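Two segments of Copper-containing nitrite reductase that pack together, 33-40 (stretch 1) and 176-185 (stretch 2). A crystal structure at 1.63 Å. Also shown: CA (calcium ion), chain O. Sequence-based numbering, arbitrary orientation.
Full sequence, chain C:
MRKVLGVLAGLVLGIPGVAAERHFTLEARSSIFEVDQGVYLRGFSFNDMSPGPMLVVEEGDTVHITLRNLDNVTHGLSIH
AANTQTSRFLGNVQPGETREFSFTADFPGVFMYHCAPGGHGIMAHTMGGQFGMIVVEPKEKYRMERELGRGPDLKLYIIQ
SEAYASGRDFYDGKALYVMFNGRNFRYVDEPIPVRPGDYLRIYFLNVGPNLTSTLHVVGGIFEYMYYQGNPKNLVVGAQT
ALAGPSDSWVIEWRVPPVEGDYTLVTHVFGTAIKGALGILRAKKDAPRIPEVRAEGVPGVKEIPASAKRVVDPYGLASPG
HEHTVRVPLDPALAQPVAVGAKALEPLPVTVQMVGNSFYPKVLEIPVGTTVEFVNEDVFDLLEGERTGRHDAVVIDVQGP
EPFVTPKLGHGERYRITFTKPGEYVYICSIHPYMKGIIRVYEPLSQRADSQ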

ATOM      1  N   PHE C  33      16.964 -19.307  -3.789  1.00 25.42           N
ATOM      2  CA  PHE C  33      17.652 -18.501  -2.764  1.00 26.13           C
ATOM      3  C   PHE C  33      17.261 -18.901  -1.323  1.00 25.12           C
ATOM      4  O   PHE C  33      16.092 -19.111  -1.050  1.00 26.37           O
ATOM      5  N   GLU C  34      18.221 -19.029  -0.391  1.00 24.47           N
ATOM      6  CA  GLU C  34      17.877 -19.252   1.025  1.00 26.36           C
ATOM      7  C   GLU C  34      17.674 -17.883   1.728  1.00 26.08           C
ATOM      8  O   GLU C  34      18.605 -17.256   2.168  1.00 26.75           O
ATOM      9  N   VAL C  35      16.434 -17.423   1.819  1.00 24.57           N
ATOM     10  CA  VAL C  35      16.143 -16.072   2.338  1.00 23.15           C
ATOM     11  C   VAL C  35      16.043 -15.976   3.876  1.00 24.00           C
ATOM     12  O   VAL C  35      15.946 -14.893   4.413  1.00 21.55           O
ATOM     13  N   ASP C  36      15.956 -17.115   4.561  1.00 22.52           N
ATOM     14  CA  ASP C  36      15.991 -17.169   6.026  1.00 24.63           C
ATOM     15  C   ASP C  36      16.458 -18.594   6.372  1.00 26.03           C
ATOM     16  O   ASP C  36      16.551 -19.437   5.457  1.00 26.91           O
ATOM     17  N   GLN C  37      16.745 -18.886   7.646  1.00 24.64           N
ATOM     18  CA  GLN C  37      17.132 -20.243   8.024  1.00 25.43           C
ATOM     19  C   GLN C  37      15.996 -21.188   7.680  1.00 24.56           C
ATOM     20  O   GLN C  37      14.885 -20.976   8.134  1.00 26.21           O
ATOM     21  N   GLY C  38      16.269 -22.218   6.868  1.00 25.94           N
ATOM     22  CA  GLY C  38      15.253 -23.240   6.486  1.00 24.92           C
ATOM     23  C   GLY C  38      14.143 -22.752   5.521  1.00 23.61           C
ATOM     24  O   GLY C  38      13.152 -23.454   5.328  1.00 23.31           O
ATOM     25  N   VAL C  39      14.294 -21.561   4.940  1.00 21.77           N
ATOM     26  CA  VAL C  39      13.250 -20.953   4.066  1.00 22.90           C
ATOM     27  C   VAL C  39      13.842 -20.632   2.691  1.00 22.45           C
ATOM     28  O   VAL C  39      14.750 -19.802   2.571  1.00 22.11           O
ATOM     29  N   TYR C  40      13.340 -21.320   1.658  1.00 22.40           N
ATOM     30  CA  TYR C  40      13.856 -21.218   0.303  1.00 23.13           C
ATOM     31  C   TYR C  40      12.862 -20.573  -0.642  1.00 23.41           C
ATOM     32  O   TYR C  40      11.687 -20.846  -0.541  1.00 26.59           O
ATOM     33  N   LEU C 176       5.547 -11.187   1.233  1.00 19.37           N
ATOM     34  CA  LEU C 176       5.805 -12.141   2.327  1.00 19.73           C
ATOM     35  C   LEU C 176       7.047 -11.715   3.137  1.00 19.23           C
ATOM     36  O   LEU C 176       6.998 -11.672   4.384  1.00 19.16           O
ATOM     37  N   TYR C 177       8.140 -11.364   2.447  1.00 19.44           N
ATOM     38  CA  TYR C 177       9.356 -10.944   3.139  1.00 18.87           C
ATOM     39  C   TYR C 177       9.845  -9.656   2.504  1.00 18.28           C
ATOM     40  O   TYR C 177       9.578  -9.408   1.313  1.00 19.28           O
ATOM     41  N   VAL C 178      10.490  -8.837   3.326  1.00 16.67           N
ATOM     42  CA  VAL C 178      11.187  -7.618   2.856  1.00 16.90           C
ATOM     43  C   VAL C 178      12.574  -7.595   3.494  1.00 18.12           C
ATOM     44  O   VAL C 178      12.701  -7.858   4.692  1.00 18.54           O
ATOM     45  N   MET C 179      13.606  -7.321   2.712  1.00 19.37           N
ATOM     46  CA  MET C 179      15.009  -7.639   3.151  1.00 19.82           C
ATOM     47  C   MET C 179      16.077  -6.731   2.579  1.00 20.32           C
ATOM     48  O   MET C 179      15.876  -6.146   1.507  1.00 20.42           O
ATOM     49  N   PHE C 180      17.203  -6.614   3.312  1.00 18.61           N
ATOM     50  CA  PHE C 180      18.398  -5.893   2.818  1.00 19.23           C
ATOM     51  C   PHE C 180      19.368  -6.968   2.260  1.00 20.20           C
ATOM     52  O   PHE C 180      19.675  -7.979   2.933  1.00 20.66           O
ATOM     53  N   ASN C 181      19.860  -6.737   1.051  1.00 19.75           N
ATOM     54  CA  ASN C 181      20.798  -7.658   0.376  1.00 20.23           C
ATOM     55  C   ASN C 181      20.403  -9.164   0.417  1.00 20.29           C
ATOM     56  O   ASN C 181      21.224 -10.047   0.659  1.00 21.40           O
ATOM     57  N   GLY C 182      19.124  -9.435   0.166  1.00 20.84           N
ATOM     58  CA  GLY C 182      18.652 -10.805  -0.169  1.00 20.88           C
ATOM     59  C   GLY C 182      18.426 -11.812   0.932  1.00 21.36           C
ATOM     60  O   GLY C 182      18.213 -12.988   0.645  1.00 22.57           O
ATOM     61  N   ARG C 183      18.455 -11.396   2.195  1.00 21.20           N
ATOM     62  CA  ARG C 183      18.233 -12.335   3.306  1.00 21.14           C
ATOM     63  C   ARG C 183      17.650 -11.609   4.535  1.00 20.84           C
ATOM     64  O   ARG C 183      18.158 -10.568   4.937  1.00 20.44           O
ATOM     65  N   ASN C 184      16.585 -12.176   5.106  1.00 18.43           N
ATOM     66  CA  ASN C 184      15.884 -11.611   6.251  1.00 19.47           C
ATOM     67  C   ASN C 184      16.831 -11.379   7.423  1.00 20.95           C
ATOM     68  O   ASN C 184      17.535 -12.297   7.830  1.00 21.61           O
ATOM     69  N   PHE C 185      16.870 -10.154   7.950  1.00 19.51           N
ATOM     70  CA  PHE C 185      17.675  -9.848   9.153  1.00 20.45           C
ATOM     71  C   PHE C 185      19.157 -10.300   9.013  1.00 21.48           C
ATOM     72  O   PHE C 185      19.839 -10.614  10.006  1.00 20.91           O
TER

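The contact is small, 454 Å² in all, and its shape follows from two turns. In stretch 1 a type II turn from Asp 36 to Val 39 folds the chain back, so that Val 35 and Val 39 become neighbouring bumps. In stretch 2 a type I' turn from Phe 180 to Arg 183, with Gly 182 at positive phi, brings Arg 183 and Asn 184 alongside Val 35 and Asp 36.

Val 35 (m) is the apolar bump, and its two methyls part to meet different neighbours. CG2 of Val 35 reaches the ring of Tyr 177, 4.1 Å from its CD2, while CG1 of Val 35 lies 4.0 Å from SD of Met 179 and 3.9 Å from O of Gly 182. Met 179 (p, t, p) and Tyr 177 (m) both point toward stretch 1 and give this hollow two of its walls. Val 39 (t) extends the fit, its CG1 3.8 Å from CE2 of Tyr 177. The backbone closes the seam: N of Asn 184 donates to O of Val 35 at 2.9 Å.

Arg 183 supplies the long arm. With chi1 to chi3 all t, it starts out sideways and then extends to stretch 1, where one face of its guanidinium lies over the backbone C of Asp 36. NH1 of Arg 183 donates to Glu 34 O at 3.1 Å and makes a salt bridge with Glu 34 OE1 at 3.2 Å, a weak hydrogen bond. Water 1 links the same pair, donating to OE1 of Glu 34 and accepting from NH2 of Arg 183.

Beyond the valine, Asn 184 (m) points toward stretch 1, and its ND2 donates to Asp 36 OD2 at 2.9 Å. Asp 36 OD1 binds the calcium at 2.5 Å, as does Gln 37 OE1 at 2.4 Å. Stretch 2 joins through water: calcium-bound water 3 donates to O of Asn 184. The rule is a greasy bump seated beside a polar, metal-braced turn.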

ATOM      1  CB  PHE C  33      17.334 -17.012  -2.981  1.00 26.89           C
ATOM      2  CG  PHE C  33      17.243 -16.584  -4.432  1.00 26.15           C
ATOM      3  CD1 PHE C  33      18.375 -16.508  -5.219  1.00 27.03           C
ATOM      4  CD2 PHE C  33      16.014 -16.175  -4.990  1.00 27.64           C
ATOM      5  CE1 PHE C  33      18.310 -16.103  -6.540  1.00 24.59           C
ATOM      6  CE2 PHE C  33      15.934 -15.765  -6.325  1.00 26.94           C
ATOM      7  CZ  PHE C  33      17.090 -15.715  -7.092  1.00 26.59           C
ATOM      8  CB  GLU C  34      18.920 -20.117   1.772  1.00 29.11           C
ATOM      9  CG  GLU C  34      18.335 -20.740   3.058  1.00 32.48           C
ATOM     10  CD  GLU C  34      19.362 -21.287   4.065  1.00 37.83           C
ATOM     11  OE1 GLU C  34      20.548 -20.922   3.968  1.00 38.42           O
ATOM     12  OE2 GLU C  34      18.962 -22.077   4.977  1.00 39.73           O
ATOM     13  CB  VAL C  35      14.881 -15.473   1.688  1.00 23.30           C
ATOM     14  CG1 VAL C  35      15.106 -15.263   0.200  1.00 23.85           C
ATOM     15  CG2 VAL C  35      13.626 -16.309   1.949  1.00 23.55           C
ATOM     16  CB  ASP C  36      14.591 -16.875   6.584  1.00 24.91           C
ATOM     17  CG  ASP C  36      14.606 -16.187   7.945  1.00 25.84           C
ATOM     18  OD1 ASP C  36      15.480 -16.515   8.799  1.00 24.90           O
ATOM     19  OD2 ASP C  36      13.698 -15.353   8.188  1.00 25.03           O
ATOM     20  CB  GLN C  37      17.467 -20.384   9.529  1.00 25.99           C
ATOM     21  CG  GLN C  37      18.755 -19.706   9.992  1.00 24.68           C
ATOM     22  CD  GLN C  37      18.621 -18.208  10.176  1.00 24.85           C
ATOM     23  OE1 GLN C  37      17.515 -17.693  10.312  1.00 24.39           O
ATOM     24  NE2 GLN C  37      19.744 -17.492  10.174  1.00 26.05           N
ATOM     25  CB  VAL C  39      12.652 -19.669   4.682  1.00 24.27           C
ATOM     26  CG1 VAL C  39      11.588 -19.057   3.753  1.00 24.16           C
ATOM     27  CG2 VAL C  39      12.042 -19.986   6.044  1.00 24.52           C
ATOM     28  CB  TYR C  40      14.240 -22.607  -0.230  1.00 24.37           C
ATOM     29  CG  TYR C  40      15.322 -23.218   0.602  1.00 25.90           C
ATOM     30  CD1 TYR C  40      15.003 -23.918   1.763  1.00 28.08           C
ATOM     31  CD2 TYR C  40      16.663 -23.062   0.270  1.00 29.35           C
ATOM     32  CE1 TYR C  40      15.989 -24.472   2.563  1.00 29.59           C
ATOM     33  CE2 TYR C  40      17.665 -23.616   1.068  1.00 30.84           C
ATOM     34  CZ  TYR C  40      17.301 -24.331   2.210  1.00 30.68           C
ATOM     35  OH  TYR C  40      18.251 -24.893   3.036  1.00 37.29           O
ATOM     36  CB  LEU C 176       5.950 -13.575   1.799  1.00 21.07           C
ATOM     37  CG  LEU C 176       6.253 -14.680   2.787  1.00 20.62           C
ATOM     38  CD1 LEU C 176       5.162 -14.862   3.807  1.00 22.83           C
ATOM     39  CD2 LEU C 176       6.504 -15.997   2.027  1.00 23.27           C
ATOM     40  CB  TYR C 177      10.451 -12.026   3.105  1.00 18.69           C
ATOM     41  CG  TYR C 177      10.036 -13.351   3.720  1.00 18.39           C
ATOM     42  CD1 TYR C 177       9.578 -13.424   5.022  1.00 19.62           C
ATOM     43  CD2 TYR C 177      10.098 -14.537   2.972  1.00 19.54           C
ATOM     44  CE1 TYR C 177       9.130 -14.645   5.575  1.00 19.92           C
ATOM     45  CE2 TYR C 177       9.681 -15.759   3.526  1.00 20.46           C
ATOM     46  CZ  TYR C 177       9.227 -15.816   4.828  1.00 20.60           C
ATOM     47  OH  TYR C 177       8.834 -17.065   5.354  1.00 20.55           O
ATOM     48  CB  VAL C 178      10.392  -6.343   3.173  1.00 16.85           C
ATOM     49  CG1 VAL C 178      11.041  -5.140   2.478  1.00 16.41           C
ATOM     50  CG2 VAL C 178       8.946  -6.474   2.704  1.00 18.08           C
ATOM     51  CB  MET C 179      15.361  -9.121   2.848  1.00 22.29           C
ATOM     52  CG  MET C 179      15.368  -9.549   1.397  1.00 22.98           C
ATOM     53  SD  MET C 179      15.175 -11.363   1.161  1.00 27.70           S
ATOM     54  CE  MET C 179      13.403 -11.436   1.278  1.00 28.58           C
ATOM     55  CB  PHE C 180      19.125  -5.087   3.918  1.00 18.29           C
ATOM     56  CG  PHE C 180      18.310  -3.986   4.573  1.00 18.20           C
ATOM     57  CD1 PHE C 180      17.473  -3.129   3.829  1.00 18.78           C
ATOM     58  CD2 PHE C 180      18.409  -3.756   5.948  1.00 18.53           C
ATOM     59  CE1 PHE C 180      16.755  -2.106   4.450  1.00 17.63           C
ATOM     60  CE2 PHE C 180      17.690  -2.736   6.561  1.00 18.25           C
ATOM     61  CZ  PHE C 180      16.852  -1.920   5.815  1.00 18.23           C
ATOM     62  CB  ASN C 181      22.208  -7.367   0.900  1.00 19.12           C
ATOM     63  CG  ASN C 181      22.687  -5.997   0.462  1.00 19.68           C
ATOM     64  OD1 ASN C 181      22.100  -5.400  -0.449  1.00 19.07           O
ATOM     65  ND2 ASN C 181      23.731  -5.478   1.103  1.00 21.58           N
ATOM     66  CB  ARG C 183      19.552 -13.025   3.655  1.00 23.40           C
ATOM     67  CG  ARG C 183      19.435 -14.181   4.648  1.00 27.00           C
ATOM     68  CD  ARG C 183      20.777 -14.917   4.740  1.00 29.21           C
ATOM     69  NE  ARG C 183      20.906 -15.855   5.861  1.00 29.50           N
ATOM     70  CZ  ARG C 183      20.675 -17.173   5.812  1.00 30.94           C
ATOM     71  NH1 ARG C 183      20.236 -17.772   4.698  1.00 31.87           N
ATOM     72  NH2 ARG C 183      20.872 -17.912   6.899  1.00 31.70           N
ATOM     73  CB  ASN C 184      14.774 -12.570   6.716  1.00 20.40           C
ATOM     74  CG  ASN C 184      13.634 -12.697   5.716  1.00 21.47           C
ATOM     75  OD1 ASN C 184      13.516 -11.927   4.777  1.00 22.23           O
ATOM     76  ND2 ASN C 184      12.797 -13.702   5.918  1.00 20.44           N
ATOM     77  CB  PHE C 185      17.008 -10.452  10.410  1.00 18.67           C
ATOM     78  CG  PHE C 185      15.577  -9.974  10.623  1.00 19.36           C
ATOM     79  CD1 PHE C 185      15.293  -8.598  10.736  1.00 18.80           C
ATOM     80  CD2 PHE C 185      14.518 -10.880  10.741  1.00 19.21           C
ATOM     81  CE1 PHE C 185      13.987  -8.133  10.904  1.00 18.89           C
ATOM     82  CE2 PHE C 185      13.222 -10.414  10.922  1.00 19.84           C
ATOM     83  CZ  PHE C 185      12.963  -9.047  11.014  1.00 19.17           C
TER
HETATM   84 CA    CA O 503      16.172 -15.851  11.051  1.00 22.37          CA
HETATM   85  O   HOH W   1      21.155 -20.776   7.120  1.00 36.21           O
HETATM   86  O   HOH W   2      14.354 -14.352  10.628  1.00 27.79           O
HETATM   87  O   HOH W   3      17.494 -14.246  10.221  1.00 21.74           O
HETATM   88  O   HOH W   4      18.183 -15.703  12.655  1.00 24.99           O
HETATM   89  O   HOH W   5      15.526 -14.696  13.193  1.00 29.08           O
HETATM   90  O   HOH W   6      15.178 -17.473  12.010  1.00 31.31           O